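Local coordinates for RNA-binding protein Lsm (Halobacterium salinarum R1, PDB 6TFL) that binds RNA as an archaeal Sm-like protein, seven copies of which make up the deposited assembly, at the interface of chains A and B. Coordinates in Å, arbitrary orientation; residue numbers count along the deposited sequence, not the author numbering. Chains: chain A/B, RNA-binding protein Lsm.

Contacts 1 and 2 are neighbouring stretches of one A–B interface, the centres of their C-alpha atoms about 13 Å apart. Both draw on the C-terminal stretch of chain A, which gives A:Val57 and A:Val58 to contact 1 and A:Ile60 and A:Pro62 to contact 2, and on one run of chain B, strand 49-52 serving contact 2 and the turn after it, with the 3-10 helix 54-56, serving contact 1; no residue is shared. Contact 1 is largely polar, contact 2 a strand pairing capped by helix 7-13. Because the two faces of each subunit differ, the pairing can repeat around a seven-membered Sm-type ring.

Contact 1: the interface of chains A and B. Residues chain A 24, 55, 57-58; chain B 25, 53, 55-56.
A:Lys24 reaches across to B:Asp55 and makes a hydrogen-bonded salt bridge. Its chain is extended beyond CG, and the ammonium NZ donates to the carboxylate OD1 of B:Asp55 at 2.7 Å, meeting it on the syn side but 26° out of the carboxylate plane. The other carboxylate oxygen, OD2, forms a salt bridge within chain B to NH1 of B:Arg53 at 3.2 Å, so one aspartate stands between two basic groups, which would probably favour its charged form.

Two hydrogen bonds reach successive carbonyls of chain A. The side-chain amide ND2 of B:Asn56 donates a hydrogen bond to A:Val57 O at 3.0 Å, using a lone pair in the carbonyl plane, with the acceptor close to the amide plane. The backbone N of B:Arg53 donates to A:Val58 O at 3.1 Å. ND2 of B:Asn56 also donates to B:Arg53 O from above that carbonyl's plane; engaged twice, the amide is held against rotation, its OD1 turned toward CE of A:Lys24 at 3.3 Å.

Van der Waals contact is looser. B:Arg53 swings CG away from its own N (chi1 -159°) and stays extended as far as NE, which carries CD alongside A:Val57, 4.0 Å from CB. The guanidinium then presents one face to A:Asp55, whose CA sits above it toward the rim. A:Val58 lies across the side chain of B:Asn56, its CA 3.9 Å from CG of the asparagine; its methyls border the side-chain oxygens of B:Asn56 and B:Asp25.

The patch joins neighbouring subunits. As B:Arg53 and B:Asp55 also belong to the uridine pocket, these bonds probably help to position RNA-binding side chains while holding the ring together.

Contact 2: the interface of chains A and B. Residues chain A 7, 10-11, 40, 60, 62; chain B 49, 51.
A:Ile60 and B:Ile51 pair through their backbones as an antiparallel bridge. B:Ile51 N donates to A:Ile60 O at 2.8 Å, and A:Ile60 N returns a bond of 2.9 Å to B:Ile51 O. This reciprocal pair fixes the register of the two strands and engages the backbone N-H and C=O of both residues.

The side chain of B:Ile51 is the apolar plug, the residue having 90 Å² of its surface hidden by chain A. Its two branches take different partners. CG1 stands anti to the carbonyl carbon (chi1 -57°) and sends CD1 between helix residues, 3.6 Å from CD2 of A:Leu11 and 3.8 Å from CG1 of A:Val10, the valine and isoleucine chains lying antiparallel, side by side. The shorter branch, CG2, lies 3.9 Å from CB of A:Pro7, with the methyl CE of A:Met40 farther off.

At the chain end, the ring of A:Pro62 lies across the side chain of B:Thr49, nearly perpendicular to it, CG lying 3.8 Å from the threonine methyl CG2. The same ring carbon also borders CD1 of B:Ile51 at 4.0 Å. A glycine in place of A:Pro62 would probably leave the methyl of B:Thr49 without the ring it rests on and open a gap beside CD1 of B:Ile51, which would still pack against the helix. Water 1 bridges the terminal carboxylate OXT of A:Pro62 to the backbone N of B:Thr49, adding a polar link at the rim.

In the Sm fold the patch joins edge strands of adjacent subunits, 59-61 of chain A beside 49-52 of chain B, so that sheet pairing continues between copies, while the N-terminal helix 7-13 of chain A packs against the isoleucine side chain.

Contact 1: the interface of chains A and B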
# COMPACT_ATOMS: atom_id res chain seq x y z
N LYS A 24 -1.62 -12.69 8.57
CA LYS A 24 -0.70 -13.07 7.51
C LYS A 24 0.50 -13.84 8.04
O LYS A 24 1.05 -14.69 7.33
CB LYS A 24 -0.22 -11.84 6.74
CG LYS A 24 -1.33 -11.14 6.00
CD LYS A 24 -0.86 -9.91 5.26
CE LYS A 24 -2.04 -9.26 4.56
NZ LYS A 24 -1.61 -8.10 3.76
N ASP A 55 -4.67 -4.50 8.25
CA ASP A 55 -3.74 -4.87 7.20
C ASP A 55 -3.09 -6.23 7.42
O ASP A 55 -2.59 -6.82 6.46
CB ASP A 55 -2.66 -3.78 7.05
CG ASP A 55 -1.60 -3.85 8.15
OD1 ASP A 55 -0.41 -4.06 7.80
OD2 ASP A 55 -1.94 -3.69 9.35
N VAL A 57 -4.84 -8.91 8.48
CA VAL A 57 -5.89 -9.92 8.47
C VAL A 57 -5.89 -10.66 7.14
O VAL A 57 -5.78 -10.05 6.07
CB VAL A 57 -7.26 -9.27 8.74
CG1 VAL A 57 -8.37 -10.32 8.63
CG2 VAL A 57 -7.25 -8.59 10.11
N VAL A 58 -5.98 -11.98 7.21
CA VAL A 58 -6.22 -12.81 6.03
C VAL A 58 -7.71 -13.15 5.99
O VAL A 58 -8.42 -12.75 5.07
CB VAL A 58 -5.37 -14.08 6.04
CG1 VAL A 58 -5.60 -14.89 4.78
CG2 VAL A 58 -3.91 -13.72 6.17
N ASP B 25 -1.09 -16.68 -0.06
CA ASP B 25 -0.40 -17.78 0.62
C ASP B 25 -0.66 -19.14 -0.02
O ASP B 25 -0.10 -20.15 0.44
CB ASP B 25 -0.78 -17.81 2.10
CG ASP B 25 -2.29 -17.99 2.34
OD1 ASP B 25 -2.85 -17.23 3.18
OD2 ASP B 25 -2.90 -18.89 1.72
N ARG B 53 -10.21 -10.89 3.42
CA ARG B 53 -9.80 -9.53 3.12
C ARG B 53 -9.21 -9.47 1.72
O ARG B 53 -8.35 -10.28 1.35
CB ARG B 53 -8.82 -9.05 4.18
CG ARG B 53 -8.74 -7.55 4.24
CD ARG B 53 -8.05 -7.08 5.49
NE ARG B 53 -7.97 -5.63 5.52
CZ ARG B 53 -7.01 -4.94 4.93
NH1 ARG B 53 -6.05 -5.58 4.28
NH2 ARG B 53 -7.00 -3.61 5.01
N ASP B 55 -7.08 -7.74 -0.02
CA ASP B 55 -5.67 -7.63 -0.37
C ASP B 55 -4.94 -8.98 -0.33
O ASP B 55 -3.79 -9.04 -0.74
CB ASP B 55 -4.97 -6.59 0.51
CG ASP B 55 -4.45 -7.16 1.82
OD1 ASP B 55 -3.38 -6.70 2.27
OD2 ASP B 55 -5.09 -8.03 2.43
N ASN B 56 -5.57 -10.06 0.11
CA ASN B 56 -4.96 -11.38 0.05
C ASN B 56 -5.37 -12.15 -1.20
O ASN B 56 -4.83 -13.24 -1.45
CB ASN B 56 -5.34 -12.22 1.28
CG ASN B 56 -5.00 -11.53 2.59
OD1 ASN B 56 -3.85 -11.53 3.03
ND2 ASN B 56 -6.01 -10.93 3.23

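Contact 2: the interface of chains A and B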
# COMPACT_ATOMS: atom_id res chain seq x y z
N PRO A 7 -19.21 -7.70 3.66
CA PRO A 7 -18.33 -8.16 4.76
C PRO A 7 -18.41 -7.31 6.01
O PRO A 7 -18.48 -7.87 7.11
CB PRO A 7 -16.94 -8.12 4.11
CG PRO A 7 -17.19 -8.35 2.67
CD PRO A 7 -18.50 -7.65 2.37
N VAL A 10 -21.54 -8.29 7.74
CA VAL A 10 -21.42 -9.54 8.46
C VAL A 10 -20.69 -9.32 9.78
O VAL A 10 -21.02 -9.94 10.80
CB VAL A 10 -20.72 -10.59 7.58
CG1 VAL A 10 -20.47 -11.88 8.35
CG2 VAL A 10 -21.54 -10.86 6.30
N LEU A 11 -19.69 -8.43 9.79
CA LEU A 11 -19.00 -8.10 11.04
C LEU A 11 -19.94 -7.40 12.03
O LEU A 11 -19.88 -7.66 13.24
CB LEU A 11 -17.79 -7.21 10.77
CG LEU A 11 -16.57 -7.84 10.12
CD1 LEU A 11 -15.39 -6.83 10.07
CD2 LEU A 11 -16.18 -9.12 10.83
N MET A 40 -11.18 -2.69 8.56
CA MET A 40 -11.21 -4.03 9.12
C MET A 40 -10.19 -4.21 10.25
O MET A 40 -9.77 -5.33 10.52
CB MET A 40 -11.01 -5.13 8.05
CG MET A 40 -11.99 -6.28 8.19
SD MET A 40 -11.72 -7.64 7.00
CE MET A 40 -12.75 -7.07 5.65
N ILE A 60 -11.45 -13.65 8.54
CA ILE A 60 -12.22 -13.67 9.78
C ILE A 60 -13.32 -14.71 9.63
O ILE A 60 -14.00 -14.74 8.60
CB ILE A 60 -12.82 -12.29 10.11
CG1 ILE A 60 -11.72 -11.22 10.22
CG2 ILE A 60 -13.69 -12.38 11.39
CD1 ILE A 60 -12.24 -9.81 10.32
N PRO A 62 -16.66 -15.75 11.50
CA PRO A 62 -17.74 -15.53 12.47
C PRO A 62 -18.69 -16.73 12.62
O PRO A 62 -19.29 -16.96 13.67
CB PRO A 62 -18.49 -14.33 11.89
CG PRO A 62 -18.33 -14.48 10.41
CD PRO A 62 -16.94 -15.10 10.20
OXT PRO A 62 -18.89 -17.50 11.68
N THR B 49 -19.07 -19.59 7.67
CA THR B 49 -18.77 -18.33 7.01
C THR B 49 -17.28 -18.02 7.06
O THR B 49 -16.63 -18.24 8.09
CB THR B 49 -19.58 -17.21 7.65
OG1 THR B 49 -20.96 -17.45 7.41
CG2 THR B 49 -19.24 -15.88 7.05
N ILE B 51 -14.95 -14.66 6.00
CA ILE B 51 -14.70 -13.34 5.44
C ILE B 51 -13.25 -13.28 5.02
O ILE B 51 -12.35 -13.57 5.83
CB ILE B 51 -15.02 -12.23 6.45
CG1 ILE B 51 -16.47 -12.33 6.95
CG2 ILE B 51 -14.79 -10.88 5.83
CD1 ILE B 51 -16.74 -11.50 8.17
O HOH W 1 -20.29 -20.08 10.53